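Local coordinates for protein AxyAgu115A (Amphibacillus xylanus NBRC 15112, PDB 6NPS) that is a family GH115 alpha-glucuronidase, a glycoside hydrolase that probably removes glucuronic acid side groups from arabinoglucuronoxylan, at residues 538-549 against 579-590; 513-521 against 820-828. The protein carries 3 engineered substitutions. All blocks are in the same frame, centred on the assembly; numbering follows the deposited sequence.

Contact 1 of 2, residues 538-549 against 579-590; sequences TDQLLDRIDHLL and LNLQKMWLLNGK
The carboxylate of D539 takes the ammonium of K590 on the syn lone pair of OD2, to which NZ donates at 2.7 Å. K590 bends at chi3 (58°) and again at chi4 to bring its end there, its CD having first passed L542 CD1, and NZ also bonds a glycerol probably left from crystallisation. At the second carboxylate, D546 OD2 lies beside the extended chain of K583, 3.6 Å from CE, and its salt bridge to NZ is long. The amide of Q582 points out of this interface, its NE2 bonding R520 O, while its CB meets I545 CD1. On another flank of helix 564-596 the W585 ring has M584 CE over one face, near the rim, and L581 CD2 in plane at an edge.

Behind the two lysines, and on past K583 to L579, the filling is aliphatic. L586 CD1 presses on L541 CD2 at 3.7 Å, the two side chains crossing at about a right angle. L542 lies as a knob among K583, L586, L587 and K590, and I545 among L579, Q582, K583 and L586; branched side chains suit such holes because two methyls can meet different neighbours. At the L579 end, its CD1 packs against L548 CD1; at the opposite end, T538 OG1 bonds H531 O and accepts from a water that also donates to L586 O (2.9 Å).

The axes of segments 538-549 and 579-590 come within 10.1 Å and their N-to-C directions differ by 147°; the consecutive helices carrying them form an antiparallel helical hairpin with knobs-into-holes packing, part of a bundle that includes helices 500-519 and 601-629.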
loop_
_atom_site.group_PDB
_atom_site.type_symbol
_atom_site.label_atom_id
_atom_site.label_comp_id
_atom_site.label_asym_id
_atom_site.label_seq_id
_atom_site.Cartn_x
_atom_site.Cartn_y
_atom_site.Cartn_z
ATOM N N THR A 538 -17.968 0.779 -7.913
ATOM C CA THR A 538 -17.096 1.214 -8.997
ATOM C C THR A 538 -17.675 0.883 -10.360
ATOM O O THR A 538 -17.726 1.739 -11.246
ATOM C CB THR A 538 -15.703 0.599 -8.825
ATOM O OG1 THR A 538 -15.004 1.347 -7.825
ATOM C CG2 THR A 538 -14.864 0.665 -10.106
ATOM N N ASP A 539 -18.125 -0.364 -10.566
ATOM C CA ASP A 539 -18.614 -0.723 -11.895
ATOM C C ASP A 539 -19.927 -0.041 -12.243
ATOM O O ASP A 539 -20.170 0.280 -13.418
ATOM C CB ASP A 539 -18.758 -2.248 -11.996
ATOM C CG ASP A 539 -17.387 -2.948 -12.077
ATOM O OD1 ASP A 539 -17.208 -3.977 -11.389
ATOM O OD2 ASP A 539 -16.484 -2.458 -12.805
ATOM N N GLN A 540 -20.803 0.178 -11.268
ATOM C CA GLN A 540 -22.009 0.947 -11.576
ATOM C C GLN A 540 -21.667 2.382 -11.989
ATOM O O GLN A 540 -22.259 2.920 -12.930
ATOM C CB GLN A 540 -22.973 0.941 -10.382
ATOM C CG GLN A 540 -23.813 -0.327 -10.403
ATOM C CD GLN A 540 -24.473 -0.670 -9.080
ATOM O OE1 GLN A 540 -24.506 0.137 -8.138
ATOM N NE2 GLN A 540 -25.024 -1.876 -9.013
ATOM N N LEU A 541 -20.720 3.026 -11.303
ATOM C CA LEU A 541 -20.364 4.395 -11.700
ATOM C C LEU A 541 -19.651 4.415 -13.063
ATOM O O LEU A 541 -19.961 5.254 -13.919
ATOM C CB LEU A 541 -19.496 5.027 -10.605
ATOM C CG LEU A 541 -19.035 6.468 -10.811
ATOM C CD1 LEU A 541 -20.283 7.329 -11.209
ATOM C CD2 LEU A 541 -18.411 6.987 -9.516
ATOM N N LEU A 542 -18.728 3.460 -13.310
ATOM C CA LEU A 542 -18.106 3.352 -14.643
ATOM C C LEU A 542 -19.144 3.200 -15.751
ATOM O O LEU A 542 -18.983 3.757 -16.855
ATOM C CB LEU A 542 -17.120 2.162 -14.683
ATOM C CG LEU A 542 -15.784 2.532 -14.018
ATOM C CD1 LEU A 542 -14.940 1.273 -13.758
ATOM C CD2 LEU A 542 -14.967 3.543 -14.878
ATOM N N ASP A 543 -20.193 2.408 -15.502
ATOM C CA ASP A 543 -21.215 2.217 -16.521
ATOM C C ASP A 543 -22.020 3.494 -16.749
ATOM O O ASP A 543 -22.345 3.815 -17.893
ATOM C CB ASP A 543 -22.139 1.069 -16.137
ATOM C CG ASP A 543 -21.443 -0.274 -16.196
ATOM O OD1 ASP A 543 -20.407 -0.370 -16.897
ATOM O OD2 ASP A 543 -21.932 -1.226 -15.534
ATOM N N ARG A 544 -22.369 4.219 -15.679
ATOM C CA ARG A 544 -22.993 5.543 -15.826
ATOM C C ARG A 544 -22.112 6.506 -16.613
ATOM O O ARG A 544 -22.587 7.226 -17.497
ATOM C CB ARG A 544 -23.299 6.135 -14.447
ATOM C CG ARG A 544 -24.628 5.682 -13.853
ATOM C CD ARG A 544 -24.705 5.911 -12.354
ATOM N NE ARG A 544 -24.865 7.326 -12.014
ATOM C CZ ARG A 544 -24.417 7.877 -10.886
ATOM N NH1 ARG A 544 -23.782 7.128 -9.995
ATOM N NH2 ARG A 544 -24.607 9.167 -10.648
ATOM N N ILE A 545 -20.824 6.573 -16.263
ATOM C CA ILE A 545 -19.889 7.436 -16.967
ATOM C C ILE A 545 -19.805 7.059 -18.432
ATOM O O ILE A 545 -19.806 7.933 -19.311
ATOM C CB ILE A 545 -18.499 7.371 -16.295
ATOM C CG1 ILE A 545 -18.557 8.076 -14.951
ATOM C CG2 ILE A 545 -17.427 7.939 -17.236
ATOM C CD1 ILE A 545 -17.260 7.901 -14.079
ATOM N N ASP A 546 -19.697 5.754 -18.728
ATOM C CA ASP A 546 -19.622 5.369 -20.133
ATOM C C ASP A 546 -20.913 5.724 -20.863
ATOM O O ASP A 546 -20.874 6.135 -22.023
ATOM C CB ASP A 546 -19.283 3.878 -20.264
ATOM C CG ASP A 546 -17.809 3.568 -19.869
ATOM O OD1 ASP A 546 -17.526 2.389 -19.556
ATOM O OD2 ASP A 546 -16.932 4.483 -19.851
ATOM N N HIS A 547 -22.055 5.640 -20.196
ATOM C CA HIS A 547 -23.291 6.053 -20.852
ATOM C C HIS A 547 -23.258 7.555 -21.161
ATOM O O HIS A 547 -23.575 7.983 -22.283
ATOM C CB HIS A 547 -24.487 5.716 -19.954
ATOM C CG HIS A 547 -25.776 6.296 -20.432
ATOM N ND1 HIS A 547 -26.351 5.926 -21.623
ATOM C CD2 HIS A 547 -26.585 7.249 -19.902
ATOM C CE1 HIS A 547 -27.460 6.619 -21.807
ATOM N NE2 HIS A 547 -27.626 7.429 -20.775
ATOM N N LEU A 548 -22.855 8.370 -20.177
ATOM C CA LEU A 548 -22.820 9.833 -20.367
ATOM C C LEU A 548 -21.771 10.263 -21.407
ATOM O O LEU A 548 -22.060 11.105 -22.264
ATOM C CB LEU A 548 -22.557 10.520 -19.005
ATOM C CG LEU A 548 -23.696 10.287 -17.984
ATOM C CD1 LEU A 548 -23.324 10.745 -16.597
ATOM C CD2 LEU A 548 -25.014 10.919 -18.447
ATOM N N LEU A 549 -20.531 9.736 -21.333
ATOM C CA LEU A 549 -19.546 10.029 -22.382
ATOM C C LEU A 549 -20.092 9.690 -23.769
ATOM O O LEU A 549 -19.887 10.449 -24.731
ATOM C CB LEU A 549 -18.241 9.267 -22.133
ATOM C CG LEU A 549 -17.515 9.648 -20.839
ATOM C CD1 LEU A 549 -16.321 8.719 -20.579
ATOM C CD2 LEU A 549 -17.076 11.110 -20.843
ATOM N N LEU A 579 -15.770 13.747 -16.058
ATOM C CA LEU A 579 -16.059 12.322 -16.017
ATOM C C LEU A 579 -14.898 11.483 -16.533
ATOM O O LEU A 579 -14.721 10.347 -16.075
ATOM C CB LEU A 579 -17.325 12.018 -16.813
ATOM C CG LEU A 579 -18.571 12.651 -16.178
ATOM C CD1 LEU A 579 -19.770 12.048 -16.828
ATOM C CD2 LEU A 579 -18.642 12.414 -14.678
ATOM N N ASN A 580 -14.122 11.991 -17.494
ATOM C CA ASN A 580 -12.900 11.281 -17.871
ATOM C C ASN A 580 -11.951 11.162 -16.678
ATOM O O ASN A 580 -11.309 10.116 -16.466
ATOM C CB ASN A 580 -12.221 11.992 -19.029
ATOM C CG ASN A 580 -10.902 11.324 -19.434
ATOM O OD1 ASN A 580 -10.911 10.256 -20.029
ATOM N ND2 ASN A 580 -9.786 11.942 -19.103
ATOM N N LEU A 581 -11.874 12.216 -15.859
ATOM C CA LEU A 581 -10.996 12.160 -14.690
ATOM C C LEU A 581 -11.502 11.151 -13.658
ATOM O O LEU A 581 -10.699 10.420 -13.056
ATOM C CB LEU A 581 -10.930 13.545 -14.046
ATOM C CG LEU A 581 -10.007 13.619 -12.821
ATOM C CD1 LEU A 581 -9.451 15.032 -12.815
ATOM C CD2 LEU A 581 -10.798 13.398 -11.527
ATOM N N GLN A 582 -12.821 11.138 -13.389
ATOM C CA GLN A 582 -13.386 10.134 -12.482
ATOM C C GLN A 582 -13.088 8.723 -13.006
ATOM O O GLN A 582 -12.613 7.856 -12.267
ATOM C CB GLN A 582 -14.892 10.321 -12.336
ATOM C CG GLN A 582 -15.333 11.667 -11.799
ATOM C CD GLN A 582 -15.351 11.699 -10.290
ATOM O OE1 GLN A 582 -15.555 10.669 -9.646
ATOM N NE2 GLN A 582 -15.125 12.877 -9.711
ATOM N N LYS A 583 -13.332 8.501 -14.298
ATOM C CA LYS A 583 -13.120 7.186 -14.900
ATOM C C LYS A 583 -11.679 6.733 -14.752
ATOM O O LYS A 583 -11.407 5.563 -14.446
ATOM C CB LYS A 583 -13.510 7.253 -16.364
ATOM C CG LYS A 583 -13.206 6.007 -17.200
ATOM C CD LYS A 583 -13.693 6.289 -18.636
ATOM C CE LYS A 583 -13.358 5.167 -19.627
ATOM N NZ LYS A 583 -13.599 5.750 -21.009
ATOM N N MET A 584 -10.743 7.643 -15.002
ATOM C CA MET A 584 -9.327 7.331 -14.894
ATOM C C MET A 584 -9.005 6.750 -13.533
ATOM O O MET A 584 -8.307 5.739 -13.429
ATOM C CB MET A 584 -8.490 8.589 -15.121
ATOM C CG MET A 584 -6.985 8.336 -14.965
ATOM S SD MET A 584 -6.069 9.901 -15.229
ATOM C CE MET A 584 -6.447 10.760 -13.712
ATOM N N TRP A 585 -9.479 7.405 -12.477
ATOM C CA TRP A 585 -9.171 6.957 -11.123
ATOM C C TRP A 585 -9.898 5.669 -10.758
ATOM O O TRP A 585 -9.369 4.858 -9.999
ATOM C CB TRP A 585 -9.524 8.051 -10.127
ATOM C CG TRP A 585 -8.512 9.187 -10.130
ATOM C CD1 TRP A 585 -8.744 10.489 -10.465
ATOM C CD2 TRP A 585 -7.140 9.100 -9.743
ATOM N NE1 TRP A 585 -7.593 11.227 -10.305
ATOM C CE2 TRP A 585 -6.590 10.399 -9.869
ATOM C CE3 TRP A 585 -6.318 8.039 -9.296
ATOM C CZ2 TRP A 585 -5.252 10.688 -9.567
ATOM C CZ3 TRP A 585 -4.989 8.318 -9.001
ATOM C CH2 TRP A 585 -4.466 9.643 -9.128
ATOM N N LEU A 586 -11.153 5.527 -11.187
ATOM C CA LEU A 586 -11.903 4.310 -10.936
ATOM C C LEU A 586 -11.245 3.112 -11.621
ATOM O O LEU A 586 -11.120 2.046 -11.011
ATOM C CB LEU A 586 -13.344 4.480 -11.409
ATOM C CG LEU A 586 -14.153 5.497 -10.602
ATOM C CD1 LEU A 586 -15.449 5.760 -11.348
ATOM C CD2 LEU A 586 -14.431 4.982 -9.250
ATOM N N LEU A 587 -10.815 3.274 -12.880
ATOM C CA LEU A 587 -10.036 2.220 -13.551
ATOM C C LEU A 587 -8.717 1.944 -12.846
ATOM O O LEU A 587 -8.241 0.798 -12.821
ATOM C CB LEU A 587 -9.778 2.609 -15.025
ATOM C CG LEU A 587 -11.013 2.636 -15.912
ATOM C CD1 LEU A 587 -10.651 3.295 -17.207
ATOM C CD2 LEU A 587 -11.579 1.152 -16.224
ATOM N N ASN A 588 -8.049 2.993 -12.342
ATOM C CA ASN A 588 -6.812 2.788 -11.602
ATOM C C ASN A 588 -7.065 1.937 -10.355
ATOM O O ASN A 588 -6.224 1.100 -9.978
ATOM C CB ASN A 588 -6.200 4.170 -11.242
ATOM C CG ASN A 588 -4.823 4.084 -10.589
ATOM O OD1 ASN A 588 -4.452 4.985 -9.824
ATOM N ND2 ASN A 588 -4.041 3.055 -10.916
ATOM N N GLY A 589 -8.194 2.162 -9.685
ATOM C CA GLY A 589 -8.561 1.303 -8.564
ATOM C C GLY A 589 -8.740 -0.159 -8.969
ATOM O O GLY A 589 -8.256 -1.056 -8.284
ATOM N N LYS A 590 -9.413 -0.416 -10.092
ATOM C CA LYS A 590 -9.528 -1.804 -10.564
ATOM C C LYS A 590 -8.168 -2.372 -10.948
ATOM O O LYS A 590 -7.872 -3.534 -10.637
ATOM C CB LYS A 590 -10.484 -1.884 -11.747
ATOM C CG LYS A 590 -11.943 -1.529 -11.396
ATOM C CD LYS A 590 -12.815 -1.547 -12.668
ATOM C CE LYS A 590 -12.729 -2.882 -13.298
ATOM N NZ LYS A 590 -14.097 -3.355 -13.540
HETATM O O HOH W 1 -12.047 1.654 -8.276
#

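Contact 2 of 2, residues 513-521 against 820-828; sequences YTKIAHNRR and LDGYGKTLS
K515, near the C-terminal end of helix 500-519, reaches into the connection between antiparallel strands 814-821 and 828-833, a β-hairpin of the GH115 C-terminal domain. Its ammonium NZ donates to three backbone carbonyls: G824 O at 2.7 Å, G822 O at 2.9 Å and T826 O, also at 2.9 Å. The T826 oxygen is met in its carbonyl plane, whereas NZ lies well above the planes of the G822 and G824 groups. CG stands anti to the backbone N (chi1 -166°) and the chain runs extended until chi4, where a turn to 90° swings NZ in among the three oxygens. A methionine here would strip these carbonyls of a shared charged donor and would probably leave the connection less firmly held to the helix, although G822 O would still have Y427 OH.

The backbone that presents these oxygens starts with a type II turn from L820 to Y823. Glycine suits G822, third residue of the turn, and G824, since both have positive phi. N519 ND2 donates to K825 O at 3.2 Å, in the carbonyl plane and on a lone pair, but the N-H is bent (140°); K825 NZ is itself bound to N912 O. N519 O accepts from Y957 OH.

H518 ND1 donates to K515 O at 2.7 Å, nearly in the ring plane, which fixes the imidazole so that CE1 faces G824 O edge-on. At the far nitrogen, NE2 shares with G824 N a water that accepts from that N-H and sits over the centre of the Y823 ring.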
loop_
_atom_site.group_PDB
_atom_site.type_symbol
_atom_site.label_atom_id
_atom_site.label_comp_id
_atom_site.label_asym_id
_atom_site.label_seq_id
_atom_site.Cartn_x
_atom_site.Cartn_y
_atom_site.Cartn_z
ATOM N N TYR A 513 -23.088 14.878 -14.863
ATOM C CA TYR A 513 -21.724 15.156 -14.431
ATOM C C TYR A 513 -21.705 15.916 -13.104
ATOM O O TYR A 513 -20.821 15.680 -12.263
ATOM C CB TYR A 513 -20.933 15.896 -15.539
ATOM C CG TYR A 513 -20.896 17.420 -15.465
ATOM C CD1 TYR A 513 -20.058 18.082 -14.568
ATOM C CD2 TYR A 513 -21.658 18.201 -16.355
ATOM C CE1 TYR A 513 -20.013 19.485 -14.511
ATOM C CE2 TYR A 513 -21.620 19.636 -16.295
ATOM C CZ TYR A 513 -20.793 20.248 -15.368
ATOM O OH TYR A 513 -20.751 21.655 -15.306
ATOM N N THR A 514 -22.684 16.805 -12.864
ATOM C CA THR A 514 -22.599 17.601 -11.639
ATOM C C THR A 514 -22.895 16.765 -10.398
ATOM O O THR A 514 -22.299 17.016 -9.334
ATOM C CB THR A 514 -23.526 18.848 -11.681
ATOM O OG1 THR A 514 -24.904 18.492 -11.968
ATOM C CG2 THR A 514 -23.028 19.887 -12.696
ATOM N N LYS A 515 -23.795 15.776 -10.505
ATOM C CA LYS A 515 -24.010 14.862 -9.384
ATOM C C LYS A 515 -22.735 14.093 -9.036
ATOM O O LYS A 515 -22.337 14.013 -7.869
ATOM C CB LYS A 515 -25.158 13.857 -9.674
ATOM C CG LYS A 515 -25.525 13.201 -8.321
ATOM C CD LYS A 515 -26.668 12.281 -8.343
ATOM C CE LYS A 515 -26.824 11.587 -6.970
ATOM N NZ LYS A 515 -27.684 12.265 -5.983
ATOM N N ILE A 516 -22.077 13.522 -10.041
ATOM C CA ILE A 516 -20.847 12.757 -9.812
ATOM C C ILE A 516 -19.698 13.658 -9.319
ATOM O O ILE A 516 -19.009 13.332 -8.343
ATOM C CB ILE A 516 -20.482 11.983 -11.091
ATOM C CG1 ILE A 516 -21.549 10.907 -11.357
ATOM C CG2 ILE A 516 -19.051 11.382 -10.956
ATOM C CD1 ILE A 516 -21.670 10.615 -12.823
ATOM N N ALA A 517 -19.496 14.821 -9.947
ATOM C CA ALA A 517 -18.439 15.717 -9.490
ATOM C C ALA A 517 -18.662 16.170 -8.055
ATOM O O ALA A 517 -17.693 16.311 -7.289
ATOM C CB ALA A 517 -18.314 16.962 -10.384
ATOM N N HIS A 518 -19.882 16.411 -7.681
ATOM C CA HIS A 518 -20.146 16.848 -6.369
ATOM C C HIS A 518 -19.925 15.782 -5.344
ATOM O O HIS A 518 -19.721 16.069 -4.250
ATOM C CB HIS A 518 -21.446 17.634 -6.284
ATOM C CG HIS A 518 -22.523 16.958 -5.535
ATOM N ND1 HIS A 518 -23.052 15.768 -5.933
ATOM C CD2 HIS A 518 -23.191 17.321 -4.423
ATOM C CE1 HIS A 518 -23.989 15.413 -5.085
ATOM N NE2 HIS A 518 -24.091 16.340 -4.161
ATOM N N ASN A 519 -19.981 14.542 -5.729
ATOM C CA ASN A 519 -19.737 13.441 -4.796
ATOM C C ASN A 519 -18.255 13.315 -4.427
ATOM O O ASN A 519 -17.934 12.837 -3.325
ATOM C CB ASN A 519 -20.236 12.114 -5.388
ATOM C CG ASN A 519 -21.725 11.962 -5.230
ATOM O OD1 ASN A 519 -22.343 12.770 -4.531
ATOM N ND2 ASN A 519 -22.321 10.914 -5.850
ATOM N N ARG A 520 -17.347 13.696 -5.332
ATOM C CA ARG A 520 -15.907 13.762 -5.003
ATOM C C ARG A 520 -15.306 14.744 -5.989
ATOM O O ARG A 520 -15.183 14.407 -7.175
ATOM C CB ARG A 520 -15.253 12.397 -5.141
ATOM C CG ARG A 520 -13.791 12.337 -4.684
ATOM C CD ARG A 520 -13.783 12.594 -3.175
ATOM N NE ARG A 520 -12.519 12.280 -2.602
ATOM C CZ ARG A 520 -12.320 11.811 -1.384
ATOM N NH1 ARG A 520 -13.334 11.557 -0.566
ATOM N NH2 ARG A 520 -11.079 11.585 -1.004
ATOM N N ARG A 521 -14.936 15.954 -5.520
ATOM C CA ARG A 521 -14.514 16.986 -6.449
ATOM C C ARG A 521 -13.197 16.575 -7.133
ATOM O O ARG A 521 -12.436 15.753 -6.608
ATOM C CB ARG A 521 -14.372 18.308 -5.692
ATOM C CG ARG A 521 -15.715 18.825 -5.128
ATOM C CD ARG A 521 -15.516 20.278 -4.704
ATOM N NE ARG A 521 -16.481 20.783 -3.730
ATOM C CZ ARG A 521 -17.562 21.499 -4.044
ATOM N NH1 ARG A 521 -17.846 21.762 -5.327
ATOM N NH2 ARG A 521 -18.357 21.958 -3.086
ATOM N N LEU A 820 -36.246 15.497 -1.094
ATOM C CA LEU A 820 -35.483 16.301 -2.039
ATOM C C LEU A 820 -34.976 15.352 -3.122
ATOM O O LEU A 820 -34.026 14.603 -2.895
ATOM C CB LEU A 820 -34.332 17.013 -1.331
ATOM C CG LEU A 820 -34.743 18.026 -0.248
ATOM C CD1 LEU A 820 -33.516 18.618 0.519
ATOM C CD2 LEU A 820 -35.485 19.141 -0.908
ATOM N N ASP A 821 -35.616 15.385 -4.295
ATOM C CA ASP A 821 -35.261 14.483 -5.388
ATOM C C ASP A 821 -33.819 14.700 -5.806
ATOM O O ASP A 821 -33.356 15.837 -5.907
ATOM C CB ASP A 821 -36.163 14.714 -6.601
ATOM C CG ASP A 821 -37.649 14.517 -6.290
ATOM O OD1 ASP A 821 -37.976 13.820 -5.301
ATOM O OD2 ASP A 821 -38.486 15.059 -7.054
ATOM N N GLY A 822 -33.098 13.596 -6.019
ATOM C CA GLY A 822 -31.731 13.669 -6.531
ATOM C C GLY A 822 -30.714 14.255 -5.581
ATOM O O GLY A 822 -29.557 14.424 -5.966
ATOM N N TYR A 823 -31.090 14.542 -4.344
ATOM C CA TYR A 823 -30.175 15.185 -3.417
ATOM C C TYR A 823 -29.137 14.182 -2.911
ATOM O O TYR A 823 -29.381 12.971 -2.872
ATOM C CB TYR A 823 -30.975 15.795 -2.263
ATOM C CG TYR A 823 -30.204 16.752 -1.405
ATOM C CD1 TYR A 823 -29.419 16.279 -0.379
ATOM C CD2 TYR A 823 -30.258 18.138 -1.611
ATOM C CE1 TYR A 823 -28.711 17.111 0.404
ATOM C CE2 TYR A 823 -29.527 19.000 -0.799
ATOM C CZ TYR A 823 -28.759 18.472 0.205
ATOM O OH TYR A 823 -28.008 19.265 1.045
ATOM N N GLY A 824 -27.934 14.683 -2.604
ATOM C CA GLY A 824 -26.961 13.865 -1.897
ATOM C C GLY A 824 -26.147 12.921 -2.776
ATOM O O GLY A 824 -26.065 13.051 -4.003
ATOM N N LYS A 825 -25.546 11.926 -2.111
ATOM C CA LYS A 825 -24.613 11.035 -2.786
ATOM C C LYS A 825 -25.331 9.941 -3.542
ATOM O O LYS A 825 -24.808 9.449 -4.554
ATOM C CB LYS A 825 -23.638 10.421 -1.783
ATOM C CG LYS A 825 -22.674 11.477 -1.217
ATOM C CD LYS A 825 -21.677 10.857 -0.248
ATOM C CE LYS A 825 -20.512 10.152 -0.946
ATOM N NZ LYS A 825 -19.465 9.709 0.084
ATOM N N THR A 826 -26.514 9.550 -3.074
ATOM C CA THR A 826 -27.225 8.438 -3.702
ATOM C C THR A 826 -28.634 8.882 -4.119
ATOM O O THR A 826 -28.775 9.886 -4.832
ATOM C CB THR A 826 -27.202 7.196 -2.777
ATOM O OG1 THR A 826 -27.827 7.473 -1.514
ATOM C CG2 THR A 826 -25.724 6.742 -2.498
ATOM N N LEU A 827 -29.683 8.184 -3.690
ATOM C CA LEU A 827 -30.996 8.398 -4.300
ATOM C C LEU A 827 -31.518 9.808 -4.019
ATOM O O LEU A 827 -31.844 10.562 -4.935
ATOM C CB LEU A 827 -31.975 7.325 -3.806
ATOM C CG LEU A 827 -33.391 7.333 -4.406
ATOM C CD1 LEU A 827 -33.378 7.208 -5.955
ATOM C CD2 LEU A 827 -34.243 6.244 -3.751
ATOM N N SER A 828 -31.582 10.193 -2.765
ATOM C CA SER A 828 -32.252 11.447 -2.413
ATOM C C SER A 828 -32.050 11.652 -0.923
ATOM O O SER A 828 -31.275 10.934 -0.277
ATOM C CB SER A 828 -33.744 11.425 -2.790
ATOM O OG SER A 828 -34.450 10.479 -1.993
HETATM O O HOH W 2 -26.788 17.333 -2.831
#

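Contact 1 is nested within the chain loop that contact 2 closes, and their centres are 15 Å apart. Helix 500-519 serves both: K515, H518 and N519 meet the hairpin connection, while I516, on a different flank, packs against the helix pair, its CG1 3.8 Å from L541 CD1 and its CG2 3.8 Å from Q582 CD. R520 O, next in sequence to N519, takes the Q582 NE2 bond at 3.0 Å. Contact 1 thus assembles part of the helical bundle, and contact 2 fastens the β-rich C-terminal domain to it. The glycerol at D539 and K590 belongs to contact 1 and by itself identifies no substrate site.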